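Local coordinates for protein citrate synthase (Mycobacterium tuberculosis, PDB 4TVM) that catalyses the condensation of oxaloacetate with acetyl-CoA and water to give citrate and free CoA in the Krebs cycle, at residues A[160-164]-A[396-400]; A[141-145]-A[250-256]; A[322-326]-A[368-372]; A[197-201]-A[218-223]. All coordinates share one frame; numbering follows the deposited sequence.

Contact 1: A[160-164]-A[396-400]; sequences VELST and IAHWR
E161 and R400 meet in an end-on salt bridge, each carboxylate oxygen taken by its own guanidinium nitrogen. R400 NH2 donates to E161 OE1 at 2.8 Å, and R400 NH1 donates to E161 OE2 at the same 2.8 Å, both bonds being fairly straight. Both oxygens lie almost in the guanidinium plane, yet the donors stand well above the carboxylate plane, because the two flat groups are turned 46° against each other. A weak third bond runs from R400 NH1 to T164 OG1 (3.0 Å). V160 CG1 rests over one face of the guanidinium, offset toward its rim, so the charged group has an apolar neighbour above it and oxygens at its edge. The bend of the arginine chain at chi3 (88°) turns its end across the glutamate.

The helices carrying these residues, 159-182 and 383-403, belong to the all-helical core of citrate synthase and run antiparallel here, their short axes 12.0 Å apart. Long side chains suit that wide spacing. W399 spans it with its six-membered ring, whose CZ3 lies 3.8 Å from V160 CG1, while I396 CG2 packs 3.7 Å from T164 OG1.

Further out, T164 OG1 is itself fixed by donating to V160 O (2.9 Å), the carbonyl that also accepts from T164 N, on the opposite face of its plane. E161 OE2 has a second partner in the hydroxyl of Y94, on helix 85-94, which would help hold the carboxylate in position beside the buried arginine. W399 NE1 is bonded to S254 OG, and its ring stacks on H403.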
# COMPACT_ATOMS: atom_id res chain seq x y z
N VAL A 160 -9.43 -4.14 -17.51
CA VAL A 160 -8.12 -4.39 -16.94
C VAL A 160 -7.05 -4.27 -18.03
O VAL A 160 -5.94 -3.80 -17.80
CB VAL A 160 -8.06 -5.81 -16.41
CG1 VAL A 160 -6.65 -6.20 -16.05
CG2 VAL A 160 -8.97 -5.92 -15.19
N GLU A 161 -7.43 -4.70 -19.21
CA GLU A 161 -6.55 -4.67 -20.33
C GLU A 161 -6.21 -3.24 -20.72
O GLU A 161 -5.07 -2.92 -21.00
CB GLU A 161 -7.24 -5.35 -21.50
CG GLU A 161 -6.28 -5.82 -22.53
CD GLU A 161 -5.39 -6.92 -21.99
OE1 GLU A 161 -5.81 -8.09 -22.00
OE2 GLU A 161 -4.28 -6.59 -21.53
N LEU A 162 -7.22 -2.39 -20.76
CA LEU A 162 -7.07 -1.02 -21.17
C LEU A 162 -6.27 -0.24 -20.14
O LEU A 162 -5.41 0.58 -20.51
CB LEU A 162 -8.45 -0.41 -21.35
CG LEU A 162 -8.56 1.02 -21.83
CD1 LEU A 162 -7.84 1.23 -23.15
CD2 LEU A 162 -10.02 1.40 -21.96
N SER A 163 -6.49 -0.48 -18.85
CA SER A 163 -5.66 0.18 -17.84
C SER A 163 -4.32 -0.50 -17.59
O SER A 163 -3.43 0.09 -16.96
CB SER A 163 -6.41 0.44 -16.51
OG SER A 163 -6.90 -0.75 -15.92
N THR A 164 -4.15 -1.74 -18.04
CA THR A 164 -2.79 -2.32 -18.10
C THR A 164 -1.99 -1.52 -19.12
O THR A 164 -0.88 -1.08 -18.85
CB THR A 164 -2.83 -3.80 -18.47
OG1 THR A 164 -3.21 -4.55 -17.31
CG2 THR A 164 -1.49 -4.31 -19.02
N ILE A 396 2.03 -5.58 -12.26
CA ILE A 396 0.80 -5.81 -13.02
C ILE A 396 0.50 -7.30 -13.19
O ILE A 396 -0.66 -7.72 -13.09
CB ILE A 396 0.86 -5.10 -14.38
CG1 ILE A 396 0.77 -3.59 -14.16
CG2 ILE A 396 -0.30 -5.51 -15.26
CD1 ILE A 396 0.94 -2.75 -15.41
N ALA A 397 1.54 -8.08 -13.47
CA ALA A 397 1.41 -9.50 -13.76
C ALA A 397 0.85 -10.24 -12.58
O ALA A 397 0.02 -11.15 -12.76
CB ALA A 397 2.78 -10.05 -14.10
N HIS A 398 1.34 -9.88 -11.38
CA HIS A 398 0.94 -10.51 -10.12
C HIS A 398 -0.49 -10.19 -9.75
O HIS A 398 -1.24 -11.05 -9.33
CB HIS A 398 1.86 -10.05 -8.99
CG HIS A 398 3.19 -10.73 -8.98
ND1 HIS A 398 4.25 -10.30 -9.74
CD2 HIS A 398 3.62 -11.82 -8.32
CE1 HIS A 398 5.29 -11.09 -9.53
NE2 HIS A 398 4.93 -12.02 -8.67
N TRP A 399 -0.84 -8.92 -9.85
CA TRP A 399 -2.23 -8.44 -9.69
C TRP A 399 -3.18 -9.19 -10.62
O TRP A 399 -4.24 -9.66 -10.20
CB TRP A 399 -2.27 -6.94 -10.02
CG TRP A 399 -3.57 -6.26 -9.74
CD1 TRP A 399 -3.87 -5.46 -8.65
CD2 TRP A 399 -4.73 -6.28 -10.55
NE1 TRP A 399 -5.14 -5.01 -8.75
CE2 TRP A 399 -5.70 -5.50 -9.90
CE3 TRP A 399 -5.05 -6.89 -11.77
CZ2 TRP A 399 -6.97 -5.30 -10.42
CZ3 TRP A 399 -6.32 -6.71 -12.28
CH2 TRP A 399 -7.27 -5.92 -11.60
N ARG A 400 -2.80 -9.29 -11.90
CA ARG A 400 -3.66 -10.00 -12.86
C ARG A 400 -3.79 -11.47 -12.52
O ARG A 400 -4.87 -12.07 -12.65
CB ARG A 400 -3.18 -9.81 -14.30
CG ARG A 400 -3.76 -8.52 -14.89
CD ARG A 400 -3.24 -8.16 -16.26
NE ARG A 400 -4.03 -8.78 -17.32
CZ ARG A 400 -4.23 -8.25 -18.53
NH1 ARG A 400 -3.72 -7.06 -18.85
NH2 ARG A 400 -4.97 -8.91 -19.41

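Contact 2: A[141-145]-A[250-256]; sequences VNALS and NLFTSIS
An antiparallel helix pair beside the dimer interface brings L144 of helix 133-147 onto F252 of helix 251-262, the two short axes being 8.5 Å apart. L144 CB sits over the phenyl face in a CH-pi contact, 4.1 Å from the centroid of the F252 ring, and its CD1 lies over the rim of that same ring. S145 OG approaches the ring at its edge instead, 3.7 Å from F252 CD2. A large flat side chain suits this place, since it offers one surface to leucine and its border to serine.

N250 occupies the N-cap of helix 251-262 and uses both ends of its amide. Its OD1 accepts from T253 N (2.9 Å), the classic capping bond, whereas its ND2 reaches across to S145 OG (3.3 Å) at an N-H...O angle of 154°. With chi1 at 82°, CG stands between the backbone N and the carbonyl carbon, which folds the amide back over the first turn of the helix.

At the other end, N142 ND2 makes a weak bond of 2.9 Å to S256 OG. The stronger partner of that amide is S138 O, one turn earlier in its own helix. V141 CG1 packs 4.0 Å from F252 O and 4.1 Å from S256 CB. The second subunit covers both regions: its W263 packs on S145 and T253, and its N260 forms a weak hydrogen bond with S256.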
# COMPACT_ATOMS: atom_id res chain seq x y z
N VAL A 141 -0.25 9.10 -9.69
CA VAL A 141 -0.79 7.79 -9.93
C VAL A 141 -2.15 7.59 -9.26
O VAL A 141 -3.07 7.06 -9.87
CB VAL A 141 0.21 6.73 -9.47
CG1 VAL A 141 -0.36 5.32 -9.62
CG2 VAL A 141 1.48 6.87 -10.29
N ASN A 142 -2.29 7.98 -8.00
CA ASN A 142 -3.61 7.98 -7.37
C ASN A 142 -4.61 8.83 -8.15
O ASN A 142 -5.76 8.41 -8.35
CB ASN A 142 -3.49 8.46 -5.94
CG ASN A 142 -2.85 7.40 -5.05
OD1 ASN A 142 -3.46 6.35 -4.75
ND2 ASN A 142 -1.60 7.64 -4.64
N ALA A 143 -4.16 9.96 -8.69
CA ALA A 143 -5.03 10.84 -9.47
C ALA A 143 -5.51 10.24 -10.81
O ALA A 143 -6.46 10.74 -11.44
CB ALA A 143 -4.32 12.16 -9.71
N LEU A 144 -4.87 9.17 -11.27
CA LEU A 144 -5.29 8.52 -12.52
C LEU A 144 -6.72 8.07 -12.50
O LEU A 144 -7.38 8.06 -13.54
CB LEU A 144 -4.46 7.25 -12.76
CG LEU A 144 -3.06 7.50 -13.23
CD1 LEU A 144 -2.25 6.23 -13.08
CD2 LEU A 144 -3.08 7.96 -14.69
N SER A 145 -7.19 7.63 -11.34
CA SER A 145 -8.54 7.17 -11.20
C SER A 145 -9.50 8.34 -11.39
O SER A 145 -10.65 8.15 -11.76
CB SER A 145 -8.75 6.52 -9.85
OG SER A 145 -7.97 5.34 -9.73
N ASN A 250 -8.91 -1.14 -7.29
CA ASN A 250 -8.69 -1.12 -8.73
C ASN A 250 -7.20 -1.22 -9.04
O ASN A 250 -6.34 -1.23 -8.15
CB ASN A 250 -9.38 0.07 -9.40
CG ASN A 250 -8.59 1.36 -9.30
OD1 ASN A 250 -7.39 1.40 -9.55
ND2 ASN A 250 -9.28 2.44 -8.94
N LEU A 251 -6.89 -1.33 -10.32
CA LEU A 251 -5.52 -1.56 -10.75
C LEU A 251 -4.60 -0.44 -10.36
O LEU A 251 -3.53 -0.68 -9.85
CB LEU A 251 -5.48 -1.72 -12.26
CG LEU A 251 -4.20 -2.25 -12.89
CD1 LEU A 251 -3.46 -3.25 -12.02
CD2 LEU A 251 -4.58 -2.90 -14.21
N PHE A 252 -5.04 0.79 -10.56
CA PHE A 252 -4.24 1.95 -10.23
C PHE A 252 -3.97 2.05 -8.74
O PHE A 252 -2.87 2.42 -8.32
CB PHE A 252 -4.96 3.23 -10.68
CG PHE A 252 -5.19 3.30 -12.16
CD1 PHE A 252 -4.36 2.62 -13.07
CD2 PHE A 252 -6.24 4.06 -12.68
CE1 PHE A 252 -4.59 2.70 -14.43
CE2 PHE A 252 -6.47 4.13 -14.06
CZ PHE A 252 -5.64 3.46 -14.93
N THR A 253 -4.99 1.76 -7.94
CA THR A 253 -4.85 1.94 -6.51
C THR A 253 -3.90 0.89 -5.99
O THR A 253 -3.05 1.18 -5.15
CB THR A 253 -6.22 1.90 -5.82
OG1 THR A 253 -7.14 2.76 -6.52
CG2 THR A 253 -6.09 2.32 -4.37
N SER A 254 -3.97 -0.31 -6.55
CA SER A 254 -2.99 -1.36 -6.18
C SER A 254 -1.53 -1.03 -6.58
O SER A 254 -0.61 -1.30 -5.81
CB SER A 254 -3.41 -2.71 -6.75
OG SER A 254 -4.82 -2.84 -6.71
N ILE A 255 -1.32 -0.40 -7.74
CA ILE A 255 0.06 -0.01 -8.15
C ILE A 255 0.60 1.12 -7.27
O ILE A 255 1.77 1.16 -6.85
CB ILE A 255 0.06 0.47 -9.59
CG1 ILE A 255 -0.23 -0.70 -10.53
CG2 ILE A 255 1.36 1.17 -9.95
CD1 ILE A 255 0.71 -1.87 -10.37
N SER A 256 -0.28 2.05 -7.00
CA SER A 256 0.06 3.07 -6.07
C SER A 256 0.56 2.48 -4.76
O SER A 256 1.53 2.96 -4.23
CB SER A 256 -1.15 3.91 -5.81
OG SER A 256 -0.77 4.83 -4.81

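Contact 3: A[322-326]-A[368-372]; sequences VKEQA and YTGLI
Helices 317-329 and 367-375 run nearly parallel here, their short segments crossing at 28° with axes 9.3 Å apart. K323 and Y368 lie side by side and point the same way. The lysine CB stands over the centre of the phenol ring, 4.2 Å from its centroid and 12° off the ring normal, a CH-pi contact in which the carbon chain does the touching. Extended beyond CG, the lysine follows the ring outward, its CD passing 4.0 Å from Y368 OH before the ammonium end leads away from the other helix. This suits an exposed position: the methylenes cover an aromatic face while the charge stays outside.

Deeper in, V322 has CG1 anti to its backbone N (chi1 175°), which brings that methyl to 3.6 Å from Y368 CB and 3.8 Å from T369 OG1. I372 CD1 fills the next gap, packing 3.8 Å from A326 CB and also against the backbone N of A326. Alanine fits there because its short side chain lets the isoleucine tip lie close to the helix itself. L225 of helix 216-229 packs against both T369 and I372.

T369 is close to the catalytic centre, its side chain about 6 Å from that of D366, which lines the oxaloacetate pocket and is probably catalytic, and about 7 Å from bound oxaloacetate. No hydrogen bond joins the segments, so their mutual grip is apolar contact and shape fit, with the lysine ammonium kept at an exposed position.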
# COMPACT_ATOMS: atom_id res chain seq x y z
N VAL A 322 25.00 -6.72 -14.46
CA VAL A 322 25.05 -5.29 -14.17
C VAL A 322 26.48 -4.74 -14.09
O VAL A 322 26.76 -3.68 -14.64
CB VAL A 322 24.24 -4.95 -12.90
CG1 VAL A 322 24.39 -3.48 -12.56
CG2 VAL A 322 22.77 -5.26 -13.11
N LYS A 323 27.40 -5.45 -13.44
CA LYS A 323 28.80 -5.01 -13.40
C LYS A 323 29.37 -4.85 -14.81
O LYS A 323 30.15 -3.94 -15.09
CB LYS A 323 29.66 -6.00 -12.61
CG LYS A 323 31.11 -5.55 -12.48
CD LYS A 323 31.96 -6.56 -11.74
CE LYS A 323 33.42 -6.12 -11.67
NZ LYS A 323 34.36 -7.26 -11.47
N GLU A 324 28.94 -5.74 -15.69
CA GLU A 324 29.39 -5.75 -17.07
C GLU A 324 28.98 -4.48 -17.79
O GLU A 324 29.81 -3.80 -18.40
CB GLU A 324 28.81 -6.98 -17.77
CG GLU A 324 29.76 -7.72 -18.68
CD GLU A 324 29.03 -8.44 -19.80
OE1 GLU A 324 28.03 -9.16 -19.51
OE2 GLU A 324 29.45 -8.28 -20.97
N GLN A 325 27.69 -4.16 -17.74
CA GLN A 325 27.21 -2.95 -18.40
C GLN A 325 27.75 -1.73 -17.66
O GLN A 325 28.01 -0.70 -18.26
CB GLN A 325 25.67 -2.94 -18.47
CG GLN A 325 25.10 -2.11 -19.61
CD GLN A 325 25.15 -2.81 -20.95
OE1 GLN A 325 25.41 -4.02 -21.03
NE2 GLN A 325 24.90 -2.05 -22.03
N ALA A 326 27.98 -1.85 -16.36
CA ALA A 326 28.59 -0.74 -15.60
C ALA A 326 30.02 -0.39 -16.03
O ALA A 326 30.36 0.78 -16.20
CB ALA A 326 28.57 -1.04 -14.10
N TYR A 368 26.07 -1.09 -8.19
CA TYR A 368 26.45 -0.86 -9.59
C TYR A 368 25.35 -0.14 -10.33
O TYR A 368 25.62 0.72 -11.16
CB TYR A 368 26.82 -2.15 -10.33
CG TYR A 368 28.07 -2.81 -9.79
CD1 TYR A 368 29.30 -2.17 -9.88
CD2 TYR A 368 28.02 -4.06 -9.19
CE1 TYR A 368 30.44 -2.76 -9.37
CE2 TYR A 368 29.16 -4.66 -8.68
CZ TYR A 368 30.36 -4.00 -8.76
OH TYR A 368 31.50 -4.61 -8.26
N THR A 369 24.10 -0.46 -10.03
CA THR A 369 22.97 0.17 -10.72
C THR A 369 22.91 1.66 -10.46
O THR A 369 22.47 2.42 -11.30
CB THR A 369 21.64 -0.47 -10.32
OG1 THR A 369 21.79 -1.89 -10.28
CG2 THR A 369 20.56 -0.10 -11.33
N GLY A 370 23.33 2.07 -9.28
CA GLY A 370 23.33 3.48 -8.91
C GLY A 370 24.28 4.26 -9.79
O GLY A 370 23.92 5.33 -10.33
N LEU A 371 25.47 3.72 -9.95
CA LEU A 371 26.53 4.37 -10.71
C LEU A 371 26.10 4.55 -12.13
O LEU A 371 26.26 5.63 -12.69
CB LEU A 371 27.80 3.53 -10.69
CG LEU A 371 28.17 3.07 -9.28
CD1 LEU A 371 29.44 2.23 -9.33
CD2 LEU A 371 28.30 4.26 -8.33
N ILE A 372 25.52 3.50 -12.70
CA ILE A 372 25.01 3.55 -14.07
C ILE A 372 23.97 4.64 -14.23
O ILE A 372 24.12 5.54 -15.05
CB ILE A 372 24.38 2.21 -14.48
CG1 ILE A 372 25.45 1.11 -14.45
CG2 ILE A 372 23.78 2.29 -15.88
CD1 ILE A 372 24.95 -0.23 -14.94

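Contact 4: A[197-201]-A[218-223]; sequences VENFL and VVRALD
L222 drives its CD2 methyl into a buried corner formed by F200, L201 and V197. That methyl meets the F200 ring at its edge and in its plane, 3.7 Å from F200 CD2, while L201 approaches tip to tip, its CG 4.0 Å away from L222 CD2. V197 CG1 closes the third side at 3.9 Å from L222 CD2. A branched leucine end suits this corner because one methyl can touch three apolar neighbours. With chi1 at -165°, CG of L222 is swung anti to the backbone N, and this carries the methyl across to the other helix.

On the outer side V218, V219 and E198 are all partly exposed. V218 CG1 still packs at a comparable 4.0 Å from L201 CD1, but the approach of E198 to V219 is longer: they meet through aliphatic carbons, E198 CB lying 4.4 Å from V219 CG1. At the remaining end D223 OD2 comes 3.4 Å from V197 CG2, a polar atom beside a methyl and no bond. The other carboxylate oxygen, OD1, has a proper partner in F85 N, which can hold the aspartate in place.

The helices, 196-205 and 216-229, follow one another in the chain and cross steeply, at 110° with short axes 9.8 Å apart. F200 extends the apolar core beyond the pair, touching L386 and L389 of helix 383-403 and P172 and A176 of helix 159-182.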
# COMPACT_ATOMS: atom_id res chain seq x y z
N VAL A 197 11.15 3.39 -24.45
CA VAL A 197 12.32 3.66 -23.62
C VAL A 197 13.08 4.85 -24.18
O VAL A 197 13.58 5.69 -23.42
CB VAL A 197 13.26 2.44 -23.54
CG1 VAL A 197 14.58 2.79 -22.83
CG2 VAL A 197 12.59 1.28 -22.83
N GLU A 198 13.20 4.92 -25.49
CA GLU A 198 13.95 6.02 -26.11
C GLU A 198 13.13 7.30 -25.96
O GLU A 198 13.66 8.38 -25.73
CB GLU A 198 14.26 5.71 -27.59
CG GLU A 198 15.10 6.76 -28.31
CD GLU A 198 15.47 6.36 -29.74
OE1 GLU A 198 14.96 5.31 -30.23
OE2 GLU A 198 16.28 7.11 -30.35
N ASN A 199 11.83 7.17 -26.08
CA ASN A 199 10.97 8.31 -25.93
C ASN A 199 10.94 8.76 -24.46
O ASN A 199 10.79 9.94 -24.16
CB ASN A 199 9.58 7.94 -26.38
CG ASN A 199 8.63 9.05 -26.19
OD1 ASN A 199 8.77 10.08 -26.82
ND2 ASN A 199 7.66 8.87 -25.30
N PHE A 200 11.07 7.81 -23.54
CA PHE A 200 11.14 8.16 -22.14
C PHE A 200 12.35 9.03 -21.89
O PHE A 200 12.28 10.00 -21.14
CB PHE A 200 11.17 6.93 -21.24
CG PHE A 200 11.68 7.22 -19.85
CD1 PHE A 200 10.94 8.02 -18.97
CD2 PHE A 200 12.91 6.74 -19.42
CE1 PHE A 200 11.41 8.32 -17.71
CE2 PHE A 200 13.38 7.03 -18.16
CZ PHE A 200 12.64 7.83 -17.30
N LEU A 201 13.46 8.69 -22.52
CA LEU A 201 14.71 9.43 -22.34
C LEU A 201 14.65 10.85 -22.89
O LEU A 201 15.30 11.75 -22.38
CB LEU A 201 15.87 8.67 -22.98
CG LEU A 201 16.55 7.60 -22.11
CD1 LEU A 201 17.38 6.64 -22.96
CD2 LEU A 201 17.46 8.28 -21.10
N VAL A 218 23.16 4.32 -24.60
CA VAL A 218 22.35 4.73 -23.46
C VAL A 218 21.01 4.04 -23.41
O VAL A 218 20.56 3.65 -22.36
CB VAL A 218 22.05 6.21 -23.50
CG1 VAL A 218 21.29 6.62 -22.24
CG2 VAL A 218 23.34 6.99 -23.57
N VAL A 219 20.39 3.92 -24.57
CA VAL A 219 19.10 3.30 -24.69
C VAL A 219 19.12 1.85 -24.29
O VAL A 219 18.26 1.40 -23.53
CB VAL A 219 18.68 3.35 -26.16
CG1 VAL A 219 17.30 2.74 -26.37
CG2 VAL A 219 18.77 4.80 -26.63
N ARG A 220 20.08 1.13 -24.85
CA ARG A 220 20.21 -0.30 -24.64
C ARG A 220 20.53 -0.50 -23.19
O ARG A 220 20.08 -1.44 -22.59
CB ARG A 220 21.31 -0.86 -25.52
CG ARG A 220 21.86 -2.21 -25.06
CD ARG A 220 22.12 -3.15 -26.23
NE ARG A 220 22.70 -4.43 -25.80
CZ ARG A 220 24.00 -4.67 -25.65
NH1 ARG A 220 24.91 -3.73 -25.89
NH2 ARG A 220 24.41 -5.86 -25.24
N ALA A 221 21.30 0.40 -22.60
CA ALA A 221 21.63 0.24 -21.21
C ALA A 221 20.39 0.40 -20.32
O ALA A 221 20.20 -0.37 -19.40
CB ALA A 221 22.67 1.24 -20.81
N LEU A 222 19.55 1.39 -20.60
CA LEU A 222 18.36 1.57 -19.80
C LEU A 222 17.36 0.45 -20.03
O LEU A 222 16.78 -0.08 -19.08
CB LEU A 222 17.71 2.89 -20.12
CG LEU A 222 16.68 3.30 -19.09
CD1 LEU A 222 17.39 3.52 -17.76
CD2 LEU A 222 15.92 4.53 -19.57
N ASP A 223 17.17 0.08 -21.29
CA ASP A 223 16.23 -0.99 -21.65
C ASP A 223 16.58 -2.28 -20.95
O ASP A 223 15.74 -2.92 -20.33
CB ASP A 223 16.23 -1.21 -23.16
CG ASP A 223 15.03 -1.98 -23.63
OD1 ASP A 223 14.97 -3.19 -23.36
OD2 ASP A 223 14.13 -1.39 -24.25

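Contacts 1 and 2 are neighbours, 11 Å between centres, and touch through W399 with L251 and through S163 with F252, so helices 159-182, 251-262 and 383-403 pack as one group, with helix 133-147 leading on to the second subunit. Contacts 3 and 4 form another pair, 15 Å between centres, in which Q325 packs on A221. The two groups are farther apart, contact 2 lying about 31 Å from contact 3 between centres. Along the chain contacts 1 and 2 interlock, contact 4 falls within the span of both, and contact 3 follows contact 2 but still lies within the span of contact 1. Widely separated sequence is thereby drawn into one helical body, reaching from the dimer side to the oxaloacetate site near contact 3.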